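Isochorismatase family protein family (Burkholderia thailandensis, PDB 3TXY) is of unknown function but belongs to the isochorismatase family and probably acts as a hydrolase. Local coordinates at residues A18-Q22 / N23-V27; N47-A51 / R52-V56; L117-Q120 / L121-G125; Q182-T185 / A186-E190. All coordinates share one frame; numbering follows the deposited sequence. Where two conformers were deposited one is given.

Contact 1: residues A18-Q22 / N23-V27; sequences AIDLQ and NGIVV
At the probable active-site end of the parallel beta-sheet of this alpha/beta fold, just past strand 14-19, Asp20 and Gln22 pack on Ile25 of a short, weakly bonded helical turn. Asp20 also meets Lys106 in a salt bridge, consistent with the Asp-Lys pair of the family's active site. The turn starts at the Gln22 carbonyl. Its O accepts two backbone N-H groups, from Ile25 N at 2.9 Å, reaching over the carbonyl plane, and from Val26 N in line with the carbonyl bond (C=O...N 169°). Gln22 CG lies between its backbone N and carbonyl carbon (chi1 67°) and the chain then runs extended, which carries the amide past the tip of Ile25, whose CD1 lies 3.5 Å from Gln22 CD and 3.6 Å from Gln22 CG. The amide itself is fixed by Thr61 N at OE1 and Trp88 O at NE2. Ile25 thus fits between two polar groups held by other parts of the fold, since Asp20 OD1 also bonds Thr61. Next to it, Val26 CG1 reaches back to Leu21 CA at 3.7 Å. Ile25 CD1 also stands 3.7 Å from Asp20 CB.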
loop_
_atom_site.group_PDB
_atom_site.type_symbol
_atom_site.label_atom_id
_atom_site.label_comp_id
_atom_site.label_asym_id
_atom_site.label_seq_id
_atom_site.Cartn_x
_atom_site.Cartn_y
_atom_site.Cartn_z
ATOM N N ALA A 18 -6.905 13.396 -7.049
ATOM C CA ALA A 18 -7.089 14.041 -5.750
ATOM C C ALA A 18 -7.920 13.142 -4.853
ATOM O O ALA A 18 -9.044 12.769 -5.221
ATOM C CB ALA A 18 -7.810 15.378 -5.945
ATOM N N ILE A 19 -7.386 12.795 -3.679
ATOM C CA ILE A 19 -8.007 11.772 -2.822
ATOM C C ILE A 19 -8.819 12.357 -1.673
ATOM O O ILE A 19 -8.279 13.071 -0.837
ATOM C CB ILE A 19 -6.943 10.836 -2.205
ATOM C CG1 ILE A 19 -6.027 10.203 -3.268
ATOM C CG2 ILE A 19 -7.629 9.754 -1.387
ATOM C CD1 ILE A 19 -6.764 9.445 -4.360
ATOM N N ASP A 20 -10.115 12.019 -1.645
ATOM C CA ASP A 20 -11.014 12.167 -0.483
ATOM C C ASP A 20 -11.197 13.622 -0.025
ATOM O O ASP A 20 -11.358 13.888 1.164
ATOM C CB ASP A 20 -10.567 11.298 0.701
ATOM C CG ASP A 20 -10.854 9.829 0.491
ATOM O OD1 ASP A 20 -11.722 9.492 -0.342
ATOM O OD2 ASP A 20 -10.208 9.004 1.157
ATOM N N LEU A 21 -11.232 14.546 -0.976
ATOM C CA LEU A 21 -11.478 15.952 -0.642
ATOM C C LEU A 21 -12.990 16.192 -0.565
ATOM O O LEU A 21 -13.598 16.949 -1.351
ATOM C CB LEU A 21 -10.734 16.872 -1.596
ATOM C CG LEU A 21 -9.210 16.672 -1.619
ATOM C CD1 LEU A 21 -8.572 17.655 -2.609
ATOM C CD2 LEU A 21 -8.589 16.849 -0.239
ATOM N N GLN A 22 -13.563 15.512 0.425
ATOM C CA GLN A 22 -14.986 15.466 0.683
ATOM C C GLN A 22 -15.303 16.073 2.047
ATOM O O GLN A 22 -14.449 16.101 2.949
ATOM C CB GLN A 22 -15.491 14.022 0.589
ATOM C CG GLN A 22 -14.977 13.077 1.666
ATOM C CD GLN A 22 -15.180 11.628 1.284
ATOM O OE1 GLN A 22 -14.598 11.163 0.330
ATOM N NE2 GLN A 22 -16.027 10.933 2.009
ATOM N N ASN A 23 -16.534 16.556 2.202
ATOM C CA ASN A 23 -16.918 17.304 3.392
ATOM C C ASN A 23 -16.519 16.625 4.708
ATOM O O ASN A 23 -16.027 17.273 5.636
ATOM C CB ASN A 23 -18.429 17.538 3.399
ATOM C CG ASN A 23 -18.894 18.422 2.256
ATOM O OD1 ASN A 23 -18.223 19.395 1.895
ATOM N ND2 ASN A 23 -20.068 18.107 1.700
ATOM N N GLY A 24 -16.729 15.315 4.795
ATOM C CA GLY A 24 -16.487 14.597 6.037
ATOM C C GLY A 24 -15.019 14.391 6.400
ATOM O O GLY A 24 -14.704 14.002 7.514
ATOM N N ILE A 25 -14.127 14.621 5.448
ATOM C CA ILE A 25 -12.704 14.377 5.643
ATOM C C ILE A 25 -11.916 15.697 5.667
ATOM O O ILE A 25 -11.005 15.852 6.477
ATOM C CB ILE A 25 -12.195 13.364 4.581
ATOM C CG1 ILE A 25 -12.878 12.006 4.821
ATOM C CG2 ILE A 25 -10.668 13.209 4.613
ATOM C CD1 ILE A 25 -12.742 11.004 3.673
ATOM N N VAL A 26 -12.293 16.664 4.838
ATOM C CA VAL A 26 -11.575 17.945 4.845
ATOM C C VAL A 26 -11.718 18.713 6.171
ATOM O O VAL A 26 -10.914 19.598 6.452
ATOM C CB VAL A 26 -11.948 18.844 3.647
ATOM C CG1 VAL A 26 -11.665 18.122 2.342
ATOM C CG2 VAL A 26 -13.407 19.292 3.727
ATOM N N VAL A 27 -12.730 18.394 6.981
ATOM C CA VAL A 27 -12.950 19.104 8.255
ATOM C C VAL A 27 -12.158 18.492 9.415
ATOM O O VAL A 27 -12.177 19.013 10.537
ATOM C CB VAL A 27 -14.435 19.122 8.638
ATOM C CG1 VAL A 27 -15.205 19.981 7.637
ATOM C CG2 VAL A 27 -14.966 17.696 8.721
#

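Contact 2: residues N47-A51 / R52-V56; sequences NAFRA and RKLPV
Ala48 and Arg52 meet where a Schellman motif closes helix 35-51, ahead of the turn into strand 56-61. The carbonyl O of Ala48 takes a hydrogen bond from Arg52 NH1 at 2.8 Å, with the oxygen close to the guanidinium plane. Arg52 reaches it with its chain extended from CG to NE and CG anti to its own carbonyl carbon (chi1 -71°), folding back along the helix beside Leu193 of helix 186-194. Next comes Phe49, whose O is gripped from opposite faces of its carbonyl plane by Arg52 N at 2.9 Å and by Leu54 N at 3.0 Å, the second being the long bond of the Schellman pair. Its ring, packed also on Val14 and Leu16, meets the incoming chain obliquely, CD2 lying 3.6 Å from Leu54 CB. Arg50 O supplies the inner bond, accepting from Lys53 N at 2.9 Å. Lys53 has positive phi (55°), the backbone shape that lets the chain reverse. The Arg50 guanidinium makes a salt bridge with Asp101, while the aliphatic base of the side chain crosses Val56 at about a right angle. There, Val56 CG2 nestles 3.7 Å from Phe49 CB and 3.9 Å from Arg50 CG.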
loop_
_atom_site.group_PDB
_atom_site.type_symbol
_atom_site.label_atom_id
_atom_site.label_comp_id
_atom_site.label_asym_id
_atom_site.label_seq_id
_atom_site.Cartn_x
_atom_site.Cartn_y
_atom_site.Cartn_z
ATOM N N ASN A 47 -6.831 23.709 -12.148
ATOM C CA ASN A 47 -6.923 24.769 -13.175
ATOM C C ASN A 47 -5.782 24.659 -14.199
ATOM O O ASN A 47 -6.005 24.758 -15.401
ATOM C CB ASN A 47 -6.926 26.151 -12.533
ATOM C CG ASN A 47 -8.193 26.426 -11.748
ATOM O OD1 ASN A 47 -9.204 25.730 -11.896
ATOM N ND2 ASN A 47 -8.137 27.427 -10.882
ATOM N N ALA A 48 -4.574 24.402 -13.700
ATOM C CA ALA A 48 -3.395 24.234 -14.557
ATOM C C ALA A 48 -3.508 23.002 -15.471
ATOM O O ALA A 48 -3.127 23.061 -16.652
ATOM C CB ALA A 48 -2.146 24.163 -13.700
ATOM N N PHE A 49 -4.043 21.903 -14.931
ATOM C CA PHE A 49 -4.324 20.707 -15.724
ATOM C C PHE A 49 -5.400 20.930 -16.792
ATOM O O PHE A 49 -5.170 20.637 -17.973
ATOM C CB PHE A 49 -4.682 19.527 -14.809
ATOM C CG PHE A 49 -3.470 18.795 -14.290
ATOM C CD1 PHE A 49 -2.657 19.367 -13.314
ATOM C CD2 PHE A 49 -3.106 17.551 -14.809
ATOM C CE1 PHE A 49 -1.523 18.697 -12.840
ATOM C CE2 PHE A 49 -1.968 16.899 -14.363
ATOM C CZ PHE A 49 -1.186 17.455 -13.371
ATOM N N ARG A 50 -6.534 21.504 -16.401
ATOM C CA ARG A 50 -7.639 21.711 -17.340
ATOM C C ARG A 50 -7.239 22.633 -18.489
ATOM O O ARG A 50 -7.584 22.368 -19.655
ATOM C CB ARG A 50 -8.876 22.237 -16.607
ATOM C CG ARG A 50 -9.528 21.199 -15.688
ATOM C CD ARG A 50 -10.955 21.607 -15.340
ATOM N NE ARG A 50 -11.421 21.030 -14.074
ATOM C CZ ARG A 50 -11.201 21.560 -12.869
ATOM N NH1 ARG A 50 -10.489 22.676 -12.722
ATOM N NH2 ARG A 50 -11.679 20.952 -11.793
ATOM N N ALA A 51 -6.489 23.685 -18.155
ATOM C CA ALA A 51 -5.875 24.594 -19.142
ATOM C C ALA A 51 -5.106 23.871 -20.245
ATOM O O ALA A 51 -4.991 24.388 -21.364
ATOM C CB ALA A 51 -4.943 25.590 -18.445
ATOM N N ARG A 52 -4.571 22.699 -19.928
ATOM C CA ARG A 52 -3.753 21.916 -20.862
ATOM C C ARG A 52 -4.495 20.707 -21.425
ATOM O O ARG A 52 -3.890 19.850 -22.080
ATOM C CB ARG A 52 -2.449 21.487 -20.182
ATOM C CG ARG A 52 -1.489 22.643 -19.968
ATOM C CD ARG A 52 -0.367 22.288 -19.006
ATOM N NE ARG A 52 0.540 23.412 -18.759
ATOM C CZ ARG A 52 0.288 24.457 -17.966
ATOM N NH1 ARG A 52 -0.871 24.583 -17.321
ATOM N NH2 ARG A 52 1.209 25.402 -17.827
ATOM N N LYS A 53 -5.808 20.666 -21.189
ATOM C CA LYS A 53 -6.659 19.543 -21.574
ATOM C C LYS A 53 -6.143 18.221 -21.004
ATOM O O LYS A 53 -6.219 17.171 -21.659
ATOM C CB LYS A 53 -6.840 19.494 -23.106
ATOM C CG LYS A 53 -7.454 20.784 -23.664
ATOM C CD LYS A 53 -7.665 20.750 -25.172
ATOM C CE LYS A 53 -6.350 20.886 -25.937
ATOM N NZ LYS A 53 -6.558 20.759 -27.415
ATOM N N LEU A 54 -5.648 18.284 -19.765
ATOM C CA LEU A 54 -5.172 17.105 -19.054
ATOM C C LEU A 54 -6.233 16.701 -18.052
ATOM O O LEU A 54 -6.841 17.571 -17.442
ATOM C CB LEU A 54 -3.858 17.382 -18.325
ATOM C CG LEU A 54 -2.712 17.842 -19.225
ATOM C CD1 LEU A 54 -1.606 18.456 -18.373
ATOM C CD2 LEU A 54 -2.195 16.668 -20.066
ATOM N N PRO A 55 -6.453 15.386 -17.878
ATOM C CA PRO A 55 -7.552 14.945 -17.020
ATOM C C PRO A 55 -7.354 15.257 -15.548
ATOM O O PRO A 55 -6.231 15.155 -15.026
ATOM C CB PRO A 55 -7.609 13.420 -17.224
ATOM C CG PRO A 55 -6.400 13.040 -17.981
ATOM C CD PRO A 55 -5.765 14.264 -18.544
ATOM N N VAL A 56 -8.463 15.609 -14.894
ATOM C CA VAL A 56 -8.520 15.808 -13.451
ATOM C C VAL A 56 -9.487 14.780 -12.860
ATOM O O VAL A 56 -10.638 14.685 -13.278
ATOM C CB VAL A 56 -8.968 17.232 -13.088
ATOM C CG1 VAL A 56 -9.046 17.375 -11.560
ATOM C CG2 VAL A 56 -7.999 18.235 -13.709
#

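Contact 3: residues L117-Q120 / L121-G125; sequences LDVQ and LRRRG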
loop_
_atom_site.group_PDB
_atom_site.type_symbol
_atom_site.label_atom_id
_atom_site.label_comp_id
_atom_site.label_asym_id
_atom_site.label_seq_id
_atom_site.Cartn_x
_atom_site.Cartn_y
_atom_site.Cartn_z
ATOM N N LEU A 117 -10.583 3.724 -11.659
ATOM C CA LEU A 117 -9.428 4.615 -11.792
ATOM C C LEU A 117 -8.443 4.121 -12.866
ATOM O O LEU A 117 -8.056 4.870 -13.754
ATOM C CB LEU A 117 -8.709 4.793 -10.454
ATOM C CG LEU A 117 -7.443 5.673 -10.460
ATOM C CD1 LEU A 117 -7.738 7.071 -10.990
ATOM C CD2 LEU A 117 -6.883 5.753 -9.053
ATOM N N ASP A 118 -8.044 2.870 -12.790
ATOM C CA ASP A 118 -7.082 2.371 -13.765
ATOM C C ASP A 118 -7.670 2.406 -15.183
ATOM O O ASP A 118 -7.001 2.801 -16.138
ATOM C CB ASP A 118 -6.599 0.987 -13.404
ATOM C CG ASP A 118 -5.452 0.553 -14.266
ATOM O OD1 ASP A 118 -4.355 1.144 -14.136
ATOM O OD2 ASP A 118 -5.681 -0.337 -15.122
ATOM N N VAL A 119 -8.924 1.981 -15.317
ATOM C CA VAL A 119 -9.629 2.084 -16.601
ATOM C C VAL A 119 -9.584 3.531 -17.176
ATOM O O VAL A 119 -9.323 3.753 -18.376
ATOM C CB VAL A 119 -11.094 1.582 -16.464
ATOM C CG1 VAL A 119 -11.987 2.173 -17.567
ATOM C CG2 VAL A 119 -11.134 0.059 -16.494
ATOM N N GLN A 120 -9.838 4.519 -16.316
ATOM C CA GLN A 120 -9.848 5.928 -16.759
ATOM C C GLN A 120 -8.452 6.353 -17.189
ATOM O O GLN A 120 -8.271 6.974 -18.229
ATOM C CB GLN A 120 -10.333 6.861 -15.623
ATOM C CG GLN A 120 -11.807 6.698 -15.244
ATOM C CD GLN A 120 -12.780 7.293 -16.242
ATOM O OE1 GLN A 120 -12.391 7.939 -17.208
ATOM N NE2 GLN A 120 -14.081 7.076 -16.002
ATOM N N LEU A 121 -7.456 6.010 -16.381
ATOM C CA LEU A 121 -6.067 6.335 -16.728
ATOM C C LEU A 121 -5.619 5.686 -18.033
ATOM O O LEU A 121 -5.119 6.367 -18.931
ATOM C CB LEU A 121 -5.093 5.966 -15.599
ATOM C CG LEU A 121 -5.333 6.734 -14.292
ATOM C CD1 LEU A 121 -4.594 6.114 -13.112
ATOM C CD2 LEU A 121 -4.952 8.200 -14.426
ATOM N N ARG A 122 -5.812 4.376 -18.152
ATOM C CA ARG A 122 -5.373 3.630 -19.343
ATOM C C ARG A 122 -6.027 4.173 -20.607
ATOM O O ARG A 122 -5.351 4.455 -21.609
ATOM C CB ARG A 122 -5.723 2.142 -19.223
ATOM C CG ARG A 122 -5.083 1.402 -18.062
ATOM C CD ARG A 122 -4.031 0.411 -18.552
ATOM N NE ARG A 122 -4.457 -0.983 -18.733
ATOM C CZ ARG A 122 -4.198 -1.945 -17.841
ATOM N NH1 ARG A 122 -3.620 -1.639 -16.692
ATOM N NH2 ARG A 122 -4.546 -3.205 -18.062
ATOM N N ARG A 123 -7.342 4.313 -20.555
ATOM C CA ARG A 123 -8.088 4.712 -21.730
ATOM C C ARG A 123 -7.854 6.146 -22.158
ATOM O O ARG A 123 -8.150 6.517 -23.306
ATOM C CB ARG A 123 -9.551 4.385 -21.529
ATOM C CG ARG A 123 -9.716 2.883 -21.450
ATOM C CD ARG A 123 -11.157 2.470 -21.339
ATOM N NE ARG A 123 -11.291 1.073 -20.925
ATOM C CZ ARG A 123 -12.459 0.478 -20.713
ATOM N NH1 ARG A 123 -13.591 1.150 -20.938
ATOM N NH2 ARG A 123 -12.501 -0.802 -20.332
ATOM N N ARG A 124 -7.308 6.945 -21.255
ATOM C CA ARG A 124 -6.979 8.338 -21.517
ATOM C C ARG A 124 -5.492 8.491 -21.865
ATOM O O ARG A 124 -4.992 9.601 -22.005
ATOM C CB ARG A 124 -7.379 9.160 -20.296
ATOM C CG ARG A 124 -8.879 9.227 -20.124
ATOM C CD ARG A 124 -9.299 9.891 -18.818
ATOM N NE ARG A 124 -10.724 9.739 -18.582
ATOM C CZ ARG A 124 -11.670 10.564 -19.033
ATOM N NH1 ARG A 124 -11.366 11.630 -19.752
ATOM N NH2 ARG A 124 -12.943 10.325 -18.754
ATOM N N GLY A 125 -4.793 7.360 -21.968
ATOM C CA GLY A 125 -3.390 7.318 -22.356
ATOM C C GLY A 125 -2.432 7.859 -21.312
ATOM O O GLY A 125 -1.372 8.331 -21.657
#
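Gln120 OE1 is gripped side-on by two nitrogens of Arg124, NE at 2.8 Å and NH2 at 2.9 Å, four residues on, just past the end of helix 117-123. The oxygen lies in the guanidinium plane, and amide and guanidinium are nearly coplanar (25° apart). Arg124 arrives with an extended chain, whereas Gln120 bends at chi2 (-75°) to bring its amide alongside; its NE2 bonds Asp116 OD2, just before the helix, so both ends of the amide are tied and its rotation is set. Beside this pair Val119 and Arg123 run in parallel, Val119 CG1 sitting over the centre of one guanidinium face, 3.6 Å from Arg123 CZ. Asp118 OD2 is 2.9 Å from Arg122 NH1, but above the guanidinium face, where no N-H aims at it; Arg122 was deposited in two conformers, which leaves this salt bridge doubtful. Asp118 OD1 bonds Tyr152 OH. Leu117 CD1 meets Leu121 CD1 at 3.9 Å. Gly125, with positive phi, ends the helix in a Schellman motif. Val119, Arg122 and Arg123 are exposed, while the helix lays both leucines on Ile57 of strand 56-61, and Gln120 and Arg124 rest on Val102 of strand 102-106.

Contact 4: residues Q182-T185 / A186-E190; sequences QVAT and AADVE
Asp188 turns back from the first turn of helix 186-194 onto Thr185, the N-cap residue just ahead of the helix. Its CB lies 3.2 Å from Thr185 O and 3.7 Å from Ala184 CB, the last side chain of strand 182-184. Further out, the capping geometry brings CG to 3.0 Å from Thr185 OG1. At the tip, OD2 accepts a nearly straight hydrogen bond from Thr185 N at 3.0 Å, the donor standing above the carboxylate plane by 44°; OD1 also lies near Thr185 OG1, at a poor angle for a hydrogen bond. The return bond runs from Asp188 N to Thr185 OG1 at 3.1 Å. Thr185 can offer that oxygen because OG1 stands between its backbone N and carbonyl carbon (chi1 66°), facing the start of the helix. Thr185 O then accepts from Val189 N at 2.9 Å, the first regular bond of the helix. Ala186 N finds its acceptor in Asp159 of strand 153-162. The negative carboxylate would probably be favoured by the helix dipole. The axes of strand 182-184 and of residues 186-190 stand at 108°. With reciprocal bonds between an N-cap threonine and an aspartate three residues on, this is a classic capping box.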
loop_
_atom_site.group_PDB
_atom_site.type_symbol
_atom_site.label_atom_id
_atom_site.label_comp_id
_atom_site.label_asym_id
_atom_site.label_seq_id
_atom_site.Cartn_x
_atom_site.Cartn_y
_atom_site.Cartn_z
ATOM N N GLN A 182 8.154 10.520 -7.010
ATOM C CA GLN A 182 8.781 11.832 -6.793
ATOM C C GLN A 182 7.928 12.700 -5.869
ATOM O O GLN A 182 6.710 12.677 -5.953
ATOM C CB GLN A 182 8.935 12.575 -8.124
ATOM C CG GLN A 182 9.689 11.839 -9.208
ATOM C CD GLN A 182 9.675 12.617 -10.523
ATOM O OE1 GLN A 182 10.487 13.533 -10.728
ATOM N NE2 GLN A 182 8.759 12.259 -11.409
ATOM N N VAL A 183 8.588 13.446 -4.993
ATOM C CA VAL A 183 7.927 14.361 -4.068
ATOM C C VAL A 183 8.263 15.784 -4.496
ATOM O O VAL A 183 9.430 16.111 -4.724
ATOM C CB VAL A 183 8.348 14.089 -2.616
ATOM C CG1 VAL A 183 7.620 14.994 -1.638
ATOM C CG2 VAL A 183 8.070 12.629 -2.244
ATOM N N ALA A 184 7.242 16.612 -4.662
ATOM C CA ALA A 184 7.444 17.985 -5.128
ATOM C C ALA A 184 6.338 18.875 -4.586
ATOM O O ALA A 184 5.315 18.376 -4.124
ATOM C CB ALA A 184 7.450 18.009 -6.648
ATOM N N THR A 185 6.553 20.186 -4.621
ATOM C CA THR A 185 5.515 21.135 -4.248
ATOM C C THR A 185 4.583 21.381 -5.448
ATOM O O THR A 185 4.946 21.134 -6.600
ATOM C CB THR A 185 6.127 22.481 -3.804
ATOM O OG1 THR A 185 6.777 23.095 -4.923
ATOM C CG2 THR A 185 7.129 22.297 -2.639
ATOM N N ALA A 186 3.382 21.872 -5.167
ATOM C CA ALA A 186 2.447 22.301 -6.198
ATOM C C ALA A 186 3.083 23.245 -7.224
ATOM O O ALA A 186 2.847 23.103 -8.422
ATOM C CB ALA A 186 1.243 22.988 -5.549
ATOM N N ALA A 187 3.859 24.217 -6.748
ATOM C CA ALA A 187 4.554 25.163 -7.631
ATOM C C ALA A 187 5.565 24.457 -8.539
ATOM O O ALA A 187 5.678 24.804 -9.721
ATOM C CB ALA A 187 5.253 26.254 -6.805
ATOM N N ASP A 188 6.323 23.515 -7.968
ATOM C CA ASP A 188 7.259 22.661 -8.711
ATOM C C ASP A 188 6.496 21.887 -9.810
ATOM O O ASP A 188 6.981 21.730 -10.926
ATOM C CB ASP A 188 7.869 21.538 -7.829
ATOM C CG ASP A 188 8.909 21.996 -6.793
ATOM O OD1 ASP A 188 9.496 23.100 -6.903
ATOM O OD2 ASP A 188 9.167 21.144 -5.856
ATOM N N VAL A 189 5.337 21.334 -9.467
ATOM C CA VAL A 189 4.562 20.560 -10.444
ATOM C C VAL A 189 4.113 21.464 -11.595
ATOM O O VAL A 189 4.255 21.107 -12.764
ATOM C CB VAL A 189 3.313 19.913 -9.819
ATOM C CG1 VAL A 189 2.374 19.413 -10.920
ATOM C CG2 VAL A 189 3.727 18.791 -8.871
ATOM N N GLU A 190 3.580 22.631 -11.244
ATOM C CA GLU A 190 3.133 23.625 -12.229
ATOM C C GLU A 190 4.270 24.026 -13.172
ATOM O O GLU A 190 4.075 24.111 -14.389
ATOM C CB GLU A 190 2.545 24.848 -11.512
#

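How the contacts relate
The four contacts mark helix ends around one parallel sheet. Contacts 1 and 4 open helices after strands, the first from a backbone carbonyl, the second with a capping box; contacts 2 and 3 close theirs with Schellman motifs. Contact 1 is nearest the chain centre, its polar side chains bonded to other parts of the fold and Asp20 near the putative active site. Contacts 2 and 4 are partly buried, with Arg52, Lys53 and Ala187 exposed; contact 3 carries exposed arginines. Helix 35-51 joins three: Val38 and Thr42 receive Leu21, its C-terminal end forms contact 2, and Leu45 receives Val189. Pro55 packs on Arg124 between contacts 2 and 3; contact 4 alone adjoins the second subunit, Val183 N bonding Asp76 of that chain.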